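Local coordinates for capsular polysaccharide export system protein KpsC (Thermosulfurimonas dismutans, PDB 6MGB) that transfers Kdo as a beta Kdo 2,4-transferase with a GT-B-type fold, probably building the conserved glycolipid anchor of Gram-negative bacterial capsules, at residues N110-G115 / L290-A295; L189-G194 / R241-S246. One frame throughout, in Å; residues are numbered along the deposited sequence.

Contact 1 (N110-G115 / L290-A295)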
loop_
_atom_site.group_PDB
_atom_site.type_symbol
_atom_site.label_atom_id
_atom_site.label_comp_id
_atom_site.label_asym_id
_atom_site.label_seq_id
_atom_site.Cartn_x
_atom_site.Cartn_y
_atom_site.Cartn_z
ATOM N N ASN A 110 -14.029 -0.960 6.304
ATOM C CA ASN A 110 -15.100 -0.590 7.222
ATOM C C ASN A 110 -15.151 0.920 7.425
ATOM O O ASN A 110 -16.235 1.515 7.439
ATOM C CB ASN A 110 -14.919 -1.309 8.561
ATOM C CG ASN A 110 -15.275 -2.785 8.491
ATOM O OD1 ASN A 110 -15.914 -3.243 7.542
ATOM N ND2 ASN A 110 -14.878 -3.534 9.516
ATOM N N LEU A 111 -13.988 1.559 7.585
ATOM C CA LEU A 111 -13.959 3.014 7.704
ATOM C C LEU A 111 -14.591 3.675 6.487
ATOM O O LEU A 111 -15.366 4.630 6.619
ATOM C CB LEU A 111 -12.521 3.502 7.882
ATOM C CG LEU A 111 -11.871 3.250 9.243
ATOM C CD1 LEU A 111 -10.389 3.574 9.186
ATOM C CD2 LEU A 111 -12.550 4.077 10.324
ATOM N N LEU A 112 -14.281 3.172 5.292
ATOM C CA LEU A 112 -14.798 3.781 4.072
ATOM C C LEU A 112 -16.282 3.497 3.888
ATOM O O LEU A 112 -17.012 4.349 3.371
ATOM C CB LEU A 112 -14.002 3.276 2.870
ATOM C CG LEU A 112 -12.530 3.704 2.842
ATOM C CD1 LEU A 112 -11.730 2.893 1.833
ATOM C CD2 LEU A 112 -12.411 5.189 2.534
ATOM N N ASN A 113 -16.747 2.318 4.308
ATOM C CA ASN A 113 -18.143 1.954 4.081
ATOM C C ASN A 113 -19.081 2.713 5.013
ATOM O O ASN A 113 -20.120 3.219 4.575
ATOM C CB ASN A 113 -18.331 0.444 4.257
ATOM C CG ASN A 113 -18.485 -0.289 2.933
ATOM O OD1 ASN A 113 -18.978 0.268 1.953
ATOM N ND2 ASN A 113 -18.071 -1.550 2.905
ATOM N N PHE A 114 -18.736 2.806 6.297
ATOM C CA PHE A 114 -19.691 3.219 7.316
ATOM C C PHE A 114 -19.324 4.501 8.053
ATOM O O PHE A 114 -20.118 4.965 8.881
ATOM C CB PHE A 114 -19.865 2.095 8.341
ATOM C CG PHE A 114 -20.047 0.734 7.728
ATOM C CD1 PHE A 114 -21.204 0.416 7.037
ATOM C CD2 PHE A 114 -19.059 -0.231 7.855
ATOM C CE1 PHE A 114 -21.370 -0.837 6.475
ATOM C CE2 PHE A 114 -19.224 -1.488 7.295
ATOM C CZ PHE A 114 -20.379 -1.789 6.605
ATOM N N GLY A 115 -18.151 5.078 7.801
ATOM C CA GLY A 115 -17.838 6.370 8.384
ATOM C C GLY A 115 -17.526 6.294 9.870
ATOM O O GLY A 115 -16.937 5.331 10.370
ATOM N N LEU A 290 -10.306 12.880 -1.433
ATOM C CA LEU A 290 -9.889 13.395 -0.134
ATOM C C LEU A 290 -10.357 12.484 0.994
ATOM O O LEU A 290 -9.606 12.220 1.939
ATOM C CB LEU A 290 -10.422 14.814 0.062
ATOM C CG LEU A 290 -9.879 15.562 1.281
ATOM C CD1 LEU A 290 -8.383 15.804 1.146
ATOM C CD2 LEU A 290 -10.616 16.876 1.474
ATOM N N GLU A 291 -11.590 11.982 0.907
ATOM C CA GLU A 291 -12.095 11.089 1.946
ATOM C C GLU A 291 -11.324 9.777 1.962
ATOM O O GLU A 291 -10.944 9.285 3.030
ATOM C CB GLU A 291 -13.587 10.831 1.740
ATOM C CG GLU A 291 -14.475 12.023 2.065
ATOM C CD GLU A 291 -15.930 11.782 1.708
ATOM O OE1 GLU A 291 -16.203 10.887 0.880
ATOM O OE2 GLU A 291 -16.800 12.488 2.257
ATOM N N LEU A 292 -11.084 9.198 0.785
ATOM C CA LEU A 292 -10.307 7.966 0.702
ATOM C C LEU A 292 -8.907 8.171 1.266
ATOM O O LEU A 292 -8.407 7.348 2.042
ATOM C CB LEU A 292 -10.246 7.501 -0.753
ATOM C CG LEU A 292 -9.420 6.255 -1.074
ATOM C CD1 LEU A 292 -9.790 5.095 -0.170
ATOM C CD2 LEU A 292 -9.626 5.880 -2.530
ATOM N N PHE A 293 -8.263 9.276 0.891
ATOM C CA PHE A 293 -6.929 9.575 1.401
ATOM C C PHE A 293 -6.939 9.757 2.915
ATOM O O PHE A 293 -6.042 9.269 3.612
ATOM C CB PHE A 293 -6.388 10.825 0.709
ATOM C CG PHE A 293 -5.117 11.353 1.309
ATOM C CD1 PHE A 293 -3.893 10.815 0.956
ATOM C CD2 PHE A 293 -5.149 12.395 2.222
ATOM C CE1 PHE A 293 -2.725 11.301 1.507
ATOM C CE2 PHE A 293 -3.983 12.886 2.774
ATOM C CZ PHE A 293 -2.770 12.339 2.418
ATOM N N ALA A 294 -7.944 10.460 3.445
ATOM C CA ALA A 294 -8.002 10.706 4.882
ATOM C C ALA A 294 -8.043 9.397 5.663
ATOM O O ALA A 294 -7.287 9.206 6.622
ATOM C CB ALA A 294 -9.219 11.568 5.215
ATOM N N ALA A 295 -8.926 8.479 5.270
ATOM C CA ALA A 295 -9.017 7.201 5.967
ATOM C C ALA A 295 -7.759 6.365 5.755
ATOM O O ALA A 295 -7.210 5.797 6.706
ATOM C CB ALA A 295 -10.253 6.436 5.494
#
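Glu291 meets the other helix mainly through its backbone: its carbonyl O lies 4.4 Å from Leu112 CD2, while the carboxylate extends outward, where OE1 has a long, weak ion pair with Arg287 just before the helix. One residue on, Leu292 supplies the tightest touch. Its CD1 sits 3.6 Å from Leu112 CD1 and 3.8 Å from Leu112 CD2, so a single methyl rests against both branches of the facing leucine. With CG anti to the carbonyl carbon (chi1 -66°), Leu112 brings both methyls to Leu292 although its CB does not face the partner. Leucine suits these buried places because its branched end presents apolar methyls to the other helix. Ala295 then points its CB at the partner helix, 3.9 Å from Leu112 CD2 and 4.4 Å from Leu111 CB; its small methyl suits the close approach of Leu111 CA and Ala295 CA, 6.7 Å apart. The short segments 110-114 and 290-295 run roughly antiparallel (142°), their axes approaching to 10.1 Å. Around this apolar seam, Trp271 from a loop touches Leu112, helix 248-255 meets Leu292 through Phe251, and helix 120-135 packs on Leu290 and Ala294.

Contact 2 (L189-G194 / R241-S246); sequences LEENPG and RIYTVS
Asn192 reaches tip to tip toward Tyr243, its ND2 donating a hydrogen bond of 2.8 Å to Tyr243 OH with an N-H...O angle of 153°. The hydroxyl oxygen lies almost in the amide plane, and the amide stands nearly perpendicular to the ring, 89° between planes. The CB of Asn192 already points at the strand. The other end of the same amide accepts: OD1 takes a hydrogen bond from Arg241 NH1 at 3.0 Å, with the donor somewhat tilted from the carbonyl plane. Asparagine suits this place because one short side chain carries both a donor and an acceptor; ND2 also bonds to Ala188 O, which ties the amide back to the last turn of helix 180-191, which it follows.

Glu191, the last residue of helix 180-191, comes across Arg241 at about a right angle. Its OE2 forms a weak salt bridge with Arg241 NH1, 3.4 Å long, and its CG lies 3.6 Å from Tyr243 OH. The bend of the arginine at chi3 (-75°) turns NE off the extended line of the chain, and NE makes a salt bridge with Glu259 OE1 on the neighbouring strand. An alanine in place of Asn192 would probably leave Tyr243 OH without this donor and Arg241 NH1 without its amide acceptor, opening a small gap between helix end and strand.

Tyr243 and Arg241, alternate residues of strand 241-244, project from the same side of the parallel sheet, as in a Rossmann-like domain with helices packed on its faces. The positive charge of the guanidinium is probably balanced by Glu259, with a weaker share from the exposed Glu191, while the neutral amide couples it to the tyrosine hydroxyl.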
loop_
_atom_site.group_PDB
_atom_site.type_symbol
_atom_site.label_atom_id
_atom_site.label_comp_id
_atom_site.label_asym_id
_atom_site.label_seq_id
_atom_site.Cartn_x
_atom_site.Cartn_y
_atom_site.Cartn_z
ATOM N N LEU A 189 -3.136 -1.757 -25.178
ATOM C CA LEU A 189 -2.867 -1.655 -26.610
ATOM C C LEU A 189 -4.144 -1.366 -27.386
ATOM O O LEU A 189 -4.188 -0.454 -28.220
ATOM C CB LEU A 189 -2.225 -2.945 -27.121
ATOM C CG LEU A 189 -0.700 -3.006 -27.150
ATOM C CD1 LEU A 189 -0.131 -2.874 -25.753
ATOM C CD2 LEU A 189 -0.239 -4.305 -27.801
ATOM N N GLU A 190 -5.198 -2.141 -27.125
ATOM C CA GLU A 190 -6.420 -2.018 -27.911
ATOM C C GLU A 190 -7.091 -0.670 -27.684
ATOM O O GLU A 190 -7.667 -0.094 -28.613
ATOM C CB GLU A 190 -7.376 -3.158 -27.567
ATOM C CG GLU A 190 -8.625 -3.192 -28.423
ATOM C CD GLU A 190 -9.477 -4.414 -28.154
ATOM O OE1 GLU A 190 -10.408 -4.315 -27.328
ATOM O OE2 GLU A 190 -9.209 -5.474 -28.758
ATOM N N GLU A 191 -7.028 -0.152 -26.458
ATOM C CA GLU A 191 -7.705 1.096 -26.132
ATOM C C GLU A 191 -6.929 2.331 -26.571
ATOM O O GLU A 191 -7.539 3.385 -26.776
ATOM C CB GLU A 191 -7.965 1.164 -24.626
ATOM C CG GLU A 191 -8.404 2.530 -24.122
ATOM C CD GLU A 191 -9.649 3.042 -24.825
ATOM O OE1 GLU A 191 -10.402 2.217 -25.382
ATOM O OE2 GLU A 191 -9.874 4.272 -24.817
ATOM N N ASN A 192 -5.611 2.229 -26.728
ATOM C CA ASN A 192 -4.757 3.385 -27.008
ATOM C C ASN A 192 -3.915 3.117 -28.250
ATOM O O ASN A 192 -2.682 3.099 -28.193
ATOM C CB ASN A 192 -3.878 3.697 -25.798
ATOM C CG ASN A 192 -4.679 3.822 -24.513
ATOM O OD1 ASN A 192 -5.201 4.890 -24.191
ATOM N ND2 ASN A 192 -4.780 2.724 -23.772
ATOM N N PRO A 193 -4.558 2.915 -29.402
ATOM C CA PRO A 193 -3.797 2.551 -30.610
ATOM C C PRO A 193 -2.737 3.566 -31.002
ATOM O O PRO A 193 -1.683 3.176 -31.518
ATOM C CB PRO A 193 -4.887 2.430 -31.687
ATOM C CG PRO A 193 -6.065 3.184 -31.144
ATOM C CD PRO A 193 -6.005 2.997 -29.664
ATOM N N GLY A 194 -2.976 4.855 -30.775
ATOM C CA GLY A 194 -2.042 5.880 -31.186
ATOM C C GLY A 194 -1.036 6.305 -30.142
ATOM O O GLY A 194 -0.245 7.217 -30.398
ATOM N N ARG A 241 -3.217 8.753 -17.981
ATOM C CA ARG A 241 -3.929 7.491 -17.834
ATOM C C ARG A 241 -2.962 6.419 -17.356
ATOM O O ARG A 241 -1.917 6.200 -17.979
ATOM C CB ARG A 241 -4.573 7.087 -19.164
ATOM C CG ARG A 241 -5.251 5.735 -19.160
ATOM C CD ARG A 241 -5.991 5.503 -20.467
ATOM N NE ARG A 241 -7.226 6.279 -20.546
ATOM C CZ ARG A 241 -7.998 6.352 -21.625
ATOM N NH1 ARG A 241 -7.665 5.701 -22.732
ATOM N NH2 ARG A 241 -9.106 7.079 -21.600
ATOM N N ILE A 242 -3.316 5.747 -16.261
ATOM C CA ILE A 242 -2.465 4.746 -15.630
ATOM C C ILE A 242 -3.200 3.413 -15.618
ATOM O O ILE A 242 -4.413 3.365 -15.383
ATOM C CB ILE A 242 -2.075 5.156 -14.193
ATOM C CG1 ILE A 242 -1.580 6.605 -14.153
ATOM C CG2 ILE A 242 -1.015 4.218 -13.637
ATOM C CD1 ILE A 242 -0.395 6.893 -15.051
ATOM N N TYR A 243 -2.460 2.334 -15.865
ATOM C CA TYR A 243 -2.985 0.974 -15.813
ATOM C C TYR A 243 -2.304 0.213 -14.685
ATOM O O TYR A 243 -1.072 0.216 -14.587
ATOM C CB TYR A 243 -2.758 0.243 -17.138
ATOM C CG TYR A 243 -3.634 0.711 -18.279
ATOM C CD1 TYR A 243 -3.342 1.877 -18.972
ATOM C CD2 TYR A 243 -4.741 -0.027 -18.676
ATOM C CE1 TYR A 243 -4.136 2.304 -20.019
ATOM C CE2 TYR A 243 -5.540 0.391 -19.721
ATOM C CZ TYR A 243 -5.233 1.555 -20.390
ATOM O OH TYR A 243 -6.029 1.971 -21.430
ATOM N N THR A 244 -3.102 -0.443 -13.841
ATOM C CA THR A 244 -2.568 -1.189 -12.709
ATOM C C THR A 244 -3.489 -2.357 -12.385
ATOM O O THR A 244 -4.695 -2.310 -12.647
ATOM C CB THR A 244 -2.404 -0.296 -11.468
ATOM O OG1 THR A 244 -1.661 -0.996 -10.462
ATOM C CG2 THR A 244 -3.763 0.113 -10.900
ATOM N N VAL A 245 -2.904 -3.407 -11.811
ATOM C CA VAL A 245 -3.672 -4.534 -11.291
ATOM C C VAL A 245 -4.067 -4.213 -9.857
ATOM O O VAL A 245 -5.255 -4.059 -9.550
ATOM C CB VAL A 245 -2.876 -5.853 -11.367
ATOM C CG1 VAL A 245 -3.648 -6.983 -10.686
ATOM C CG2 VAL A 245 -2.576 -6.219 -12.816
ATOM N N SER A 246 -3.067 -4.097 -8.967
ATOM C CA SER A 246 -3.356 -3.855 -7.556
ATOM C C SER A 246 -2.264 -3.065 -6.835
ATOM O O SER A 246 -2.231 -3.083 -5.597
ATOM C CB SER A 246 -3.556 -5.190 -6.825
ATOM O OG SER A 246 -2.362 -5.954 -6.840
#

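How the contacts relate
From the N terminus, the chain first builds most of the mixed sheet, then enters helix 107-114, which opens the loop of contact 1. It continues through helix 120-135 into the six-stranded parallel sheet, where helix 180-191 opens the shorter loop of contact 2, closed by strand 241-244. Only later does helix 289-299 complete contact 1, so the shorter loop lies wholly within the longer one and the two do not cross. Contact 1 joins helix 107-114, after most of the mixed sheet, to helix 289-299, which leads back to it through strand 302-305. Contact 2 fastens a helix end to the parallel sheet. Their centres are 27 Å apart, and they do not touch.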